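Local coordinates for protein Cg3027-pa (Drosophila melanogaster, PDB 2VHH) that probably hydrolyses N-carbamoyl-beta-alanine to beta-alanine, ammonia and carbon dioxide in pyrimidine degradation, at residues 131-136 with 208-213; 121-126 with 137-142; 127-132 with 293-298. One frame throughout, in Å; residues are numbered along the deposited sequence.

Interaction 1 of 3, residues 131-136 with 208-213; sequences REKFPW and ESTYYM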
loop_
_atom_site.group_PDB
_atom_site.type_symbol
_atom_site.label_atom_id
_atom_site.label_comp_id
_atom_site.label_asym_id
_atom_site.label_seq_id
_atom_site.Cartn_x
_atom_site.Cartn_y
_atom_site.Cartn_z
ATOM N N ARG C 131 -20.598 -28.569 32.437
ATOM C CA ARG C 131 -20.441 -27.126 32.654
ATOM C C ARG C 131 -20.313 -26.740 34.132
ATOM O O ARG C 131 -20.439 -25.569 34.498
ATOM C CB ARG C 131 -21.542 -26.336 31.953
ATOM C CG ARG C 131 -21.191 -25.941 30.546
ATOM C CD ARG C 131 -22.432 -25.701 29.724
ATOM N NE ARG C 131 -23.398 -24.858 30.417
ATOM C CZ ARG C 131 -24.610 -25.250 30.790
ATOM N NH1 ARG C 131 -25.023 -26.482 30.525
ATOM N NH2 ARG C 131 -25.406 -24.398 31.422
ATOM N N GLU C 132 -20.048 -27.739 34.969
ATOM C CA GLU C 132 -19.817 -27.513 36.384
ATOM C C GLU C 132 -18.358 -27.157 36.610
ATOM O O GLU C 132 -17.466 -27.734 35.993
ATOM C CB GLU C 132 -20.180 -28.745 37.213
ATOM C CG GLU C 132 -21.618 -29.204 37.099
ATOM C CD GLU C 132 -21.844 -30.602 37.663
ATOM O OE1 GLU C 132 -23.021 -31.010 37.731
ATOM O OE2 GLU C 132 -20.867 -31.299 38.029
ATOM N N LYS C 133 -18.124 -26.199 37.495
ATOM C CA LYS C 133 -16.776 -25.756 37.813
ATOM C C LYS C 133 -16.217 -26.522 38.999
ATOM O O LYS C 133 -15.016 -26.521 39.240
ATOM C CB LYS C 133 -16.762 -24.256 38.111
ATOM C CG LYS C 133 -17.203 -23.375 36.949
ATOM C CD LYS C 133 -16.240 -23.449 35.781
ATOM C CE LYS C 133 -16.584 -22.420 34.724
ATOM N NZ LYS C 133 -15.378 -22.034 33.950
ATOM N N PHE C 134 -17.101 -27.184 39.733
ATOM C CA PHE C 134 -16.727 -27.875 40.958
ATOM C C PHE C 134 -17.190 -29.332 40.909
ATOM O O PHE C 134 -18.352 -29.601 40.595
ATOM C CB PHE C 134 -17.302 -27.132 42.175
ATOM C CG PHE C 134 -17.083 -25.630 42.133
ATOM C CD1 PHE C 134 -18.065 -24.780 41.613
ATOM C CD2 PHE C 134 -15.885 -25.068 42.594
ATOM C CE1 PHE C 134 -17.861 -23.396 41.563
ATOM C CE2 PHE C 134 -15.670 -23.689 42.543
ATOM C CZ PHE C 134 -16.658 -22.852 42.031
ATOM N N PRO C 135 -16.276 -30.281 41.188
ATOM C CA PRO C 135 -14.872 -30.059 41.549
ATOM C C PRO C 135 -13.907 -30.126 40.353
ATOM O O PRO C 135 -12.695 -30.193 40.549
ATOM C CB PRO C 135 -14.595 -31.227 42.493
ATOM C CG PRO C 135 -15.452 -32.354 41.922
ATOM C CD PRO C 135 -16.600 -31.721 41.167
ATOM N N TRP C 136 -14.451 -30.087 39.138
ATOM C CA TRP C 136 -13.708 -30.393 37.913
ATOM C C TRP C 136 -12.504 -29.509 37.659
ATOM O O TRP C 136 -11.529 -29.942 37.051
ATOM C CB TRP C 136 -14.648 -30.362 36.710
ATOM C CG TRP C 136 -15.888 -31.132 36.967
ATOM C CD1 TRP C 136 -17.160 -30.641 37.036
ATOM C CD2 TRP C 136 -15.982 -32.531 37.247
ATOM N NE1 TRP C 136 -18.043 -31.652 37.323
ATOM C CE2 TRP C 136 -17.344 -32.825 37.458
ATOM C CE3 TRP C 136 -15.048 -33.570 37.324
ATOM C CZ2 TRP C 136 -17.795 -34.113 37.741
ATOM C CZ3 TRP C 136 -15.496 -34.847 37.611
ATOM C CH2 TRP C 136 -16.856 -35.108 37.815
ATOM N N GLU C 208 -16.167 -26.091 26.011
ATOM C CA GLU C 208 -14.804 -25.820 26.420
ATOM C C GLU C 208 -14.588 -24.333 26.626
ATOM O O GLU C 208 -13.752 -23.927 27.442
ATOM C CB GLU C 208 -13.834 -26.343 25.372
ATOM C CG GLU C 208 -13.822 -27.849 25.240
ATOM C CD GLU C 208 -12.591 -28.355 24.526
ATOM O OE1 GLU C 208 -12.697 -29.371 23.807
ATOM O OE2 GLU C 208 -11.512 -27.733 24.669
ATOM N N SER C 209 -15.341 -23.519 25.886
ATOM C CA SER C 209 -15.214 -22.069 25.981
ATOM C C SER C 209 -15.624 -21.601 27.358
ATOM O O SER C 209 -15.221 -20.528 27.800
ATOM C CB SER C 209 -16.021 -21.355 24.892
ATOM O OG SER C 209 -17.396 -21.645 25.002
ATOM N N THR C 210 -16.417 -22.431 28.029
ATOM C CA THR C 210 -16.855 -22.181 29.390
ATOM C C THR C 210 -15.663 -22.219 30.343
ATOM O O THR C 210 -15.613 -21.449 31.305
ATOM C CB THR C 210 -17.925 -23.208 29.817
ATOM O OG1 THR C 210 -18.892 -23.354 28.768
ATOM C CG2 THR C 210 -18.625 -22.789 31.098
ATOM N N TYR C 211 -14.688 -23.077 30.051
ATOM C CA TYR C 211 -13.583 -23.314 30.973
ATOM C C TYR C 211 -12.305 -22.513 30.697
ATOM O O TYR C 211 -11.644 -22.075 31.645
ATOM C CB TYR C 211 -13.292 -24.806 31.066
ATOM C CG TYR C 211 -14.429 -25.608 31.656
ATOM C CD1 TYR C 211 -15.535 -25.964 30.879
ATOM C CD2 TYR C 211 -14.393 -26.030 32.986
ATOM C CE1 TYR C 211 -16.573 -26.705 31.411
ATOM C CE2 TYR C 211 -15.431 -26.780 33.522
ATOM C CZ TYR C 211 -16.515 -27.110 32.727
ATOM O OH TYR C 211 -17.547 -27.845 33.253
ATOM N N TYR C 212 -11.970 -22.314 29.421
ATOM C CA TYR C 212 -10.748 -21.588 29.039
ATOM C C TYR C 212 -10.854 -20.781 27.744
ATOM O O TYR C 212 -11.708 -21.039 26.901
ATOM C CB TYR C 212 -9.546 -22.534 28.969
ATOM C CG TYR C 212 -9.851 -23.899 28.402
ATOM C CD1 TYR C 212 -10.189 -24.954 29.239
ATOM C CD2 TYR C 212 -9.795 -24.136 27.033
ATOM C CE1 TYR C 212 -10.475 -26.200 28.731
ATOM C CE2 TYR C 212 -10.075 -25.383 26.515
ATOM C CZ TYR C 212 -10.412 -26.410 27.372
ATOM O OH TYR C 212 -10.690 -27.655 26.876
ATOM N N MET C 213 -9.962 -19.804 27.609
ATOM C CA MET C 213 -9.911 -18.896 26.471
ATOM C C MET C 213 -8.993 -19.452 25.387
ATOM O O MET C 213 -8.378 -20.498 25.576
ATOM C CB MET C 213 -9.388 -17.533 26.933
ATOM C CG MET C 213 -10.301 -16.785 27.886
ATOM S SD MET C 213 -11.779 -16.106 27.100
ATOM C CE MET C 213 -11.197 -14.551 26.429
#
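Arg131 begins the contact with its aliphatic part, which crosses Thr210 obliquely: Arg131 CG sits 3.9 Å from Thr210 OG1, with the threonine methyl close by. Its guanidinium belongs to the assembly, where NH2 bonds to the carbonyl oxygen of Thr300 of a second subunit. At Glu132 the backbone does the work. Its carbonyl O accepts the hydroxyl of Tyr211 (OH to O 2.7 Å), and the phenol comes from above the carbonyl plane, 44° out of it. The Glu132 side chain starts off away from 208-213; OE2 takes the indole N-H of Trp136 NE1 at 2.9 Å on its anti lone pair, and OE1 is held by Asn297.

Lys133 follows, bent at chi2 (-66°) and stretched beyond. It slides past Tyr211 in the opposite direction, so that Lys133 NZ reaches Thr210 O at 2.7 Å. From that position the same NZ also makes an off-centre cation-pi contact, 4.7 Å from the Tyr211 ring centroid. Lysine and tyrosine thus each grip a backbone carbonyl of the opposite segment. After Phe134 a cis peptide turns the chain, and Pro135 lays its CD over the centre of the Trp136 indole. This is buried loop-to-loop packing in the carbon-nitrogen hydrolase (nitrilase) fold, joining the long connection from strand 115-118 to helix 147-158 with the loop after strand 206-207, beside a subunit interface.

Interaction 2 of 3, residues 121-126 with 137-142; sequences AWTMPF and CEFAEE
It is the beta carbon of a methionine, not its sulfur, that covers the Phe139 ring. Met124 CB stands 3.6 Å from the Phe139 ring centroid and only 17° off the ring normal, a CH-pi contact over one face. The backbone sets CB there, its bond pointing toward 137-142; chi1 (62°), with CG in the crowded place between the backbone N and the carbonyl carbon, decides only where the rest goes. That torsion and an extended chi2 carry SD of Met124 to the base of the phenylalanine, 4.1 Å from Phe139 CB, and the bend at chi3 (-67°) brings the CE methyl near the same carbon. The sulfur meets the ring obliquely, 5.1 Å from SD to the Phe139 centroid, a secondary Met-aromatic contact.

Pro125 takes the far end of the ring: its CD is 3.7 Å from Phe139 CZ, the two side chains crossing at about a right angle. The carbonyl O of Thr123 approaches Phe139 CE2 at 3.6 Å. Met124 closes a type I turn that begins at Ala121, and Phe139 ends a 3-10 segment, so two tight pieces of one long connection are pressed together. The Phe139 side chain also packs on Ile90 of helix 90-110.

Further along, Glu141 and Thr123 reach tip to tip, but Glu141 OE2 and Thr123 OG1 stay 4.2 Å apart, and the carboxylate bonds instead to Thr148 OG1 on helix 147-158. Several backbone groups bond elsewhere: Met124 O receives Arg289 NH1, and the Glu141 backbone pairs with Leu168 and Arg170 of strand 162-171. The chemistry therefore implies a division of labour, in which shape and dispersion bring 121-126 and 137-142 together while directional bonds fix each separately to the surrounding fold.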
loop_
_atom_site.group_PDB
_atom_site.type_symbol
_atom_site.label_atom_id
_atom_site.label_comp_id
_atom_site.label_asym_id
_atom_site.label_seq_id
_atom_site.Cartn_x
_atom_site.Cartn_y
_atom_site.Cartn_z
ATOM N N ALA C 121 -6.454 -33.946 27.537
ATOM C CA ALA C 121 -6.870 -33.933 28.942
ATOM C C ALA C 121 -6.920 -35.344 29.522
ATOM O O ALA C 121 -7.918 -35.757 30.095
ATOM C CB ALA C 121 -8.212 -33.208 29.096
ATOM N N TRP C 122 -5.813 -36.064 29.371
ATOM C CA TRP C 122 -5.762 -37.512 29.587
ATOM C C TRP C 122 -5.948 -37.897 31.043
ATOM O O TRP C 122 -6.305 -39.031 31.375
ATOM C CB TRP C 122 -4.427 -38.056 29.071
ATOM C CG TRP C 122 -3.217 -37.664 29.884
ATOM C CD1 TRP C 122 -2.554 -36.467 29.851
ATOM C CD2 TRP C 122 -2.516 -38.482 30.828
ATOM N NE1 TRP C 122 -1.491 -36.488 30.721
ATOM C CE2 TRP C 122 -1.445 -37.712 31.336
ATOM C CE3 TRP C 122 -2.699 -39.789 31.309
ATOM C CZ2 TRP C 122 -0.554 -38.210 32.293
ATOM C CZ3 TRP C 122 -1.816 -40.278 32.262
ATOM C CH2 TRP C 122 -0.758 -39.489 32.744
ATOM N N THR C 123 -5.726 -36.904 31.888
ATOM C CA THR C 123 -5.607 -37.044 33.309
ATOM C C THR C 123 -6.974 -37.111 34.012
ATOM O O THR C 123 -7.061 -37.490 35.190
ATOM C CB THR C 123 -4.761 -35.860 33.800
ATOM O OG1 THR C 123 -4.056 -36.229 34.977
ATOM C CG2 THR C 123 -5.599 -34.596 34.041
ATOM N N MET C 124 -8.037 -36.779 33.273
ATOM C CA MET C 124 -9.368 -36.545 33.845
ATOM C C MET C 124 -10.505 -37.117 32.990
ATOM O O MET C 124 -10.314 -37.400 31.807
ATOM C CB MET C 124 -9.589 -35.035 34.031
ATOM C CG MET C 124 -9.553 -34.204 32.728
ATOM S SD MET C 124 -9.646 -32.405 32.947
ATOM C CE MET C 124 -11.310 -32.215 33.582
ATOM N N PRO C 125 -11.694 -37.301 33.591
ATOM C CA PRO C 125 -12.886 -37.457 32.750
ATOM C C PRO C 125 -13.169 -36.150 32.017
ATOM O O PRO C 125 -12.859 -35.080 32.537
ATOM C CB PRO C 125 -14.003 -37.733 33.762
ATOM C CG PRO C 125 -13.488 -37.180 35.078
ATOM C CD PRO C 125 -12.003 -37.402 35.030
ATOM N N PHE C 126 -13.746 -36.236 30.824
ATOM C CA PHE C 126 -13.979 -35.053 30.004
ATOM C C PHE C 126 -15.225 -34.324 30.497
ATOM O O PHE C 126 -16.269 -34.336 29.843
ATOM C CB PHE C 126 -14.105 -35.452 28.526
ATOM C CG PHE C 126 -13.660 -34.379 27.553
ATOM C CD1 PHE C 126 -12.304 -34.098 27.373
ATOM C CD2 PHE C 126 -14.600 -33.668 26.799
ATOM C CE1 PHE C 126 -11.896 -33.119 26.473
ATOM C CE2 PHE C 126 -14.203 -32.691 25.892
ATOM C CZ PHE C 126 -12.847 -32.415 25.726
ATOM N N CYS C 137 -12.564 -28.269 38.129
ATOM C CA CYS C 137 -11.464 -27.333 37.936
ATOM C C CYS C 137 -10.275 -27.649 38.835
ATOM O O CYS C 137 -9.166 -27.221 38.557
ATOM C CB CYS C 137 -11.945 -25.890 38.101
ATOM S SG CYS C 137 -13.137 -25.366 36.813
ATOM N N GLU C 138 -10.506 -28.425 39.889
ATOM C CA GLU C 138 -9.429 -28.892 40.755
ATOM C C GLU C 138 -8.512 -29.914 40.072
ATOM O O GLU C 138 -7.481 -30.293 40.640
ATOM C CB GLU C 138 -9.988 -29.479 42.043
ATOM C CG GLU C 138 -10.573 -28.478 43.035
ATOM C CD GLU C 138 -11.076 -29.174 44.302
ATOM O OE1 GLU C 138 -10.320 -30.002 44.855
ATOM O OE2 GLU C 138 -12.221 -28.911 44.739
ATOM N N PHE C 139 -8.892 -30.359 38.867
ATOM C CA PHE C 139 -8.042 -31.215 38.019
ATOM C C PHE C 139 -6.926 -30.431 37.362
ATOM O O PHE C 139 -5.927 -30.999 36.926
ATOM C CB PHE C 139 -8.852 -31.878 36.918
ATOM C CG PHE C 139 -9.344 -33.235 37.267
ATOM C CD1 PHE C 139 -10.675 -33.434 37.616
ATOM C CD2 PHE C 139 -8.485 -34.324 37.249
ATOM C CE1 PHE C 139 -11.137 -34.696 37.944
ATOM C CE2 PHE C 139 -8.944 -35.596 37.572
ATOM C CZ PHE C 139 -10.265 -35.779 37.925
ATOM N N ALA C 140 -7.120 -29.124 37.275
ATOM C CA ALA C 140 -6.136 -28.225 36.703
ATOM C C ALA C 140 -4.886 -28.194 37.556
ATOM O O ALA C 140 -4.962 -28.105 38.776
ATOM C CB ALA C 140 -6.717 -26.833 36.562
ATOM N N GLU C 141 -3.732 -28.269 36.908
ATOM C CA GLU C 141 -2.465 -28.320 37.616
ATOM C C GLU C 141 -1.422 -27.498 36.887
ATOM O O GLU C 141 -1.590 -27.194 35.707
ATOM C CB GLU C 141 -2.006 -29.772 37.754
ATOM C CG GLU C 141 -1.864 -30.525 36.436
ATOM C CD GLU C 141 -1.261 -31.905 36.612
ATOM O OE1 GLU C 141 -0.029 -31.996 36.834
ATOM O OE2 GLU C 141 -2.028 -32.894 36.513
ATOM N N GLU C 142 -0.353 -27.139 37.592
ATOM C CA GLU C 142 0.746 -26.376 37.003
ATOM C C GLU C 142 1.416 -27.161 35.876
ATOM O O GLU C 142 1.699 -28.345 36.016
ATOM C CB GLU C 142 1.768 -25.982 38.071
ATOM C CG GLU C 142 1.348 -24.806 38.949
ATOM C CD GLU C 142 2.525 -24.168 39.683
ATOM O OE1 GLU C 142 3.124 -24.832 40.553
ATOM O OE2 GLU C 142 2.850 -22.994 39.396
#

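Interaction 3 of 3, residues 127-132 with 293-298; sequences AFCTRE and EQFPNE
In this carbon-nitrogen hydrolase fold, a loop whose residues 128-130 have helical backbone angles packs against Phe295 of strand 283-295, which belongs to the same sheet as 308-315, just before the chain turns a corner at Pro296 and Asn297. Phe295 is the side chain pushed into the loop. Its CG is anti to the carbonyl carbon (chi1 -64°), and three residues of 127-132 meet the ring from the same side.

Thr130 covers that face: its methyl CG2 lies 4.1 Å from the Phe295 centroid, a CH-pi contact in which the two side chains cross at about a right angle. The methyl is free to do this because OG1 occupies the crowded position between the backbone N and the carbonyl carbon (chi1 61°). There the hydroxyl turns back into its own loop and donates to Ala127 O, at 2.6 Å from Thr130 OG1 and in the carbonyl plane. The same oxygen also accepts Thr130 N, so two bonds from one residue close the turn. Cys129 has its SG in the equivalent crowded place, which brings the sulfur obliquely to the ring, 3.4 Å from Phe295 CE1. Ala127 meets the ring obliquely across from Cys129, with CB 3.7 Å from Phe295 CE2. The Trp136 side chain also packs on Ala127 and Thr130.

Beyond the corner the contact turns polar. Glu132, extended beyond CG, meets Asn297 nearly at right angles, its carboxylate turned 55° from the amide. Asn297 ND2 donates to Glu132 OE1 at 2.8 Å, the acceptor lying close to the amide plane and the nitrogen standing somewhat above that of the carboxylate.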
loop_
_atom_site.group_PDB
_atom_site.type_symbol
_atom_site.label_atom_id
_atom_site.label_comp_id
_atom_site.label_asym_id
_atom_site.label_seq_id
_atom_site.Cartn_x
_atom_site.Cartn_y
_atom_site.Cartn_z
ATOM N N ALA C 127 -15.098 -33.677 31.652
ATOM C CA ALA C 127 -16.242 -33.155 32.411
ATOM C C ALA C 127 -16.833 -31.850 31.886
ATOM O O ALA C 127 -17.723 -31.273 32.512
ATOM C CB ALA C 127 -15.863 -33.000 33.874
ATOM N N PHE C 128 -16.352 -31.396 30.733
ATOM C CA PHE C 128 -16.749 -30.105 30.177
ATOM C C PHE C 128 -18.175 -30.098 29.626
ATOM O O PHE C 128 -18.711 -29.039 29.290
ATOM C CB PHE C 128 -15.743 -29.645 29.119
ATOM C CG PHE C 128 -14.315 -29.835 29.531
ATOM C CD1 PHE C 128 -13.718 -28.972 30.439
ATOM C CD2 PHE C 128 -13.569 -30.887 29.028
ATOM C CE1 PHE C 128 -12.387 -29.150 30.838
ATOM C CE2 PHE C 128 -12.240 -31.071 29.420
ATOM C CZ PHE C 128 -11.649 -30.199 30.327
ATOM N N CYS C 129 -18.787 -31.279 29.553
ATOM C CA CYS C 129 -20.178 -31.420 29.127
ATOM C C CYS C 129 -21.162 -30.995 30.217
ATOM O O CYS C 129 -22.276 -30.560 29.921
ATOM C CB CYS C 129 -20.454 -32.864 28.710
ATOM S SG CYS C 129 -20.220 -34.051 30.044
ATOM N N THR C 130 -20.742 -31.131 31.471
ATOM C CA THR C 130 -21.563 -30.788 32.631
ATOM C C THR C 130 -21.662 -29.271 32.830
ATOM O O THR C 130 -22.674 -28.761 33.314
ATOM C CB THR C 130 -21.002 -31.449 33.917
ATOM O OG1 THR C 130 -19.670 -30.984 34.161
ATOM C CG2 THR C 130 -20.966 -32.964 33.777
ATOM N N ARG C 131 -20.598 -28.569 32.437
ATOM C CA ARG C 131 -20.441 -27.126 32.654
ATOM C C ARG C 131 -20.313 -26.740 34.132
ATOM O O ARG C 131 -20.439 -25.569 34.498
ATOM C CB ARG C 131 -21.542 -26.336 31.953
ATOM C CG ARG C 131 -21.191 -25.941 30.546
ATOM C CD ARG C 131 -22.432 -25.701 29.724
ATOM N NE ARG C 131 -23.398 -24.858 30.417
ATOM C CZ ARG C 131 -24.610 -25.250 30.790
ATOM N NH1 ARG C 131 -25.023 -26.482 30.525
ATOM N NH2 ARG C 131 -25.406 -24.398 31.422
ATOM N N GLU C 132 -20.048 -27.739 34.969
ATOM C CA GLU C 132 -19.817 -27.513 36.384
ATOM C C GLU C 132 -18.358 -27.157 36.610
ATOM O O GLU C 132 -17.466 -27.734 35.993
ATOM C CB GLU C 132 -20.180 -28.745 37.213
ATOM C CG GLU C 132 -21.618 -29.204 37.099
ATOM C CD GLU C 132 -21.844 -30.602 37.663
ATOM O OE1 GLU C 132 -23.021 -31.010 37.731
ATOM O OE2 GLU C 132 -20.867 -31.299 38.029
ATOM N N GLU C 293 -18.438 -42.143 29.406
ATOM C CA GLU C 293 -18.245 -41.608 30.752
ATOM C C GLU C 293 -19.540 -41.028 31.301
ATOM O O GLU C 293 -20.158 -40.185 30.661
ATOM C CB GLU C 293 -17.184 -40.507 30.736
ATOM C CG GLU C 293 -15.893 -40.896 30.021
ATOM C CD GLU C 293 -14.913 -39.742 29.857
ATOM O OE1 GLU C 293 -15.206 -38.608 30.318
ATOM O OE2 GLU C 293 -13.838 -39.986 29.260
ATOM N N GLN C 294 -19.945 -41.469 32.492
ATOM C CA GLN C 294 -21.164 -40.946 33.104
ATOM C C GLN C 294 -20.864 -40.072 34.322
ATOM O O GLN C 294 -19.906 -40.320 35.056
ATOM C CB GLN C 294 -22.150 -42.069 33.448
ATOM C CG GLN C 294 -21.797 -42.862 34.696
ATOM C CD GLN C 294 -22.937 -43.725 35.182
ATOM O OE1 GLN C 294 -23.940 -43.895 34.490
ATOM N NE2 GLN C 294 -22.792 -44.276 36.384
ATOM N N PHE C 295 -21.698 -39.055 34.523
ATOM C CA PHE C 295 -21.446 -38.023 35.522
ATOM C C PHE C 295 -22.511 -37.977 36.608
ATOM O O PHE C 295 -23.631 -38.437 36.378
ATOM C CB PHE C 295 -21.320 -36.677 34.825
ATOM C CG PHE C 295 -20.153 -36.598 33.894
ATOM C CD1 PHE C 295 -20.304 -36.892 32.543
ATOM C CD2 PHE C 295 -18.891 -36.254 34.371
ATOM C CE1 PHE C 295 -19.211 -36.832 31.682
ATOM C CE2 PHE C 295 -17.800 -36.189 33.516
ATOM C CZ PHE C 295 -17.959 -36.474 32.167
ATOM N N PRO C 296 -22.161 -37.441 37.801
ATOM C CA PRO C 296 -23.068 -37.397 38.965
ATOM C C PRO C 296 -24.435 -36.769 38.688
ATOM O O PRO C 296 -25.454 -37.316 39.099
ATOM C CB PRO C 296 -22.301 -36.546 39.992
ATOM C CG PRO C 296 -21.147 -35.941 39.243
ATOM C CD PRO C 296 -20.841 -36.867 38.126
ATOM N N ASN C 297 -24.451 -35.640 37.989
ATOM C CA ASN C 297 -25.680 -34.884 37.786
ATOM C C ASN C 297 -26.108 -34.831 36.310
ATOM O O ASN C 297 -25.285 -35.025 35.412
ATOM C CB ASN C 297 -25.521 -33.467 38.357
ATOM C CG ASN C 297 -24.836 -33.449 39.728
ATOM O OD1 ASN C 297 -25.329 -34.033 40.698
ATOM N ND2 ASN C 297 -23.695 -32.766 39.810
ATOM N N GLU C 298 -27.400 -34.587 36.078
ATOM C CA GLU C 298 -27.962 -34.358 34.742
ATOM C C GLU C 298 -27.323 -33.169 34.033
ATOM O O GLU C 298 -26.951 -32.184 34.674
ATOM C CB GLU C 298 -29.447 -34.026 34.856
ATOM C CG GLU C 298 -30.383 -35.166 35.174
ATOM C CD GLU C 298 -31.849 -34.726 35.159
ATOM O OE1 GLU C 298 -32.118 -33.508 35.001
ATOM O OE2 GLU C 298 -32.733 -35.600 35.307
#

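How the interactions relate
All three contacts use the connection between strand 115-118 and helix 147-158, packing it against itself in interaction 2 and against distant segments in the other two. Every touching residue is buried except the partly exposed Asn297 of interaction 3. Interaction 2 lies nearest the chain centre, about 17 Å between centres, and is mainly apolar, with no hydrogen bond between its segments. Interactions 1 and 3, farther out, add hydrogen bonds, adjoin the second subunit and share Arg131 and Glu132; the carbonyl of Glu132 serves one and its carboxylate the other. Trp136 of interaction 1 packs on Pro125 of interaction 2 and Ala127 of interaction 3, and Phe126 N probably bonds to Glu293 OE1, joining interactions 2 and 3.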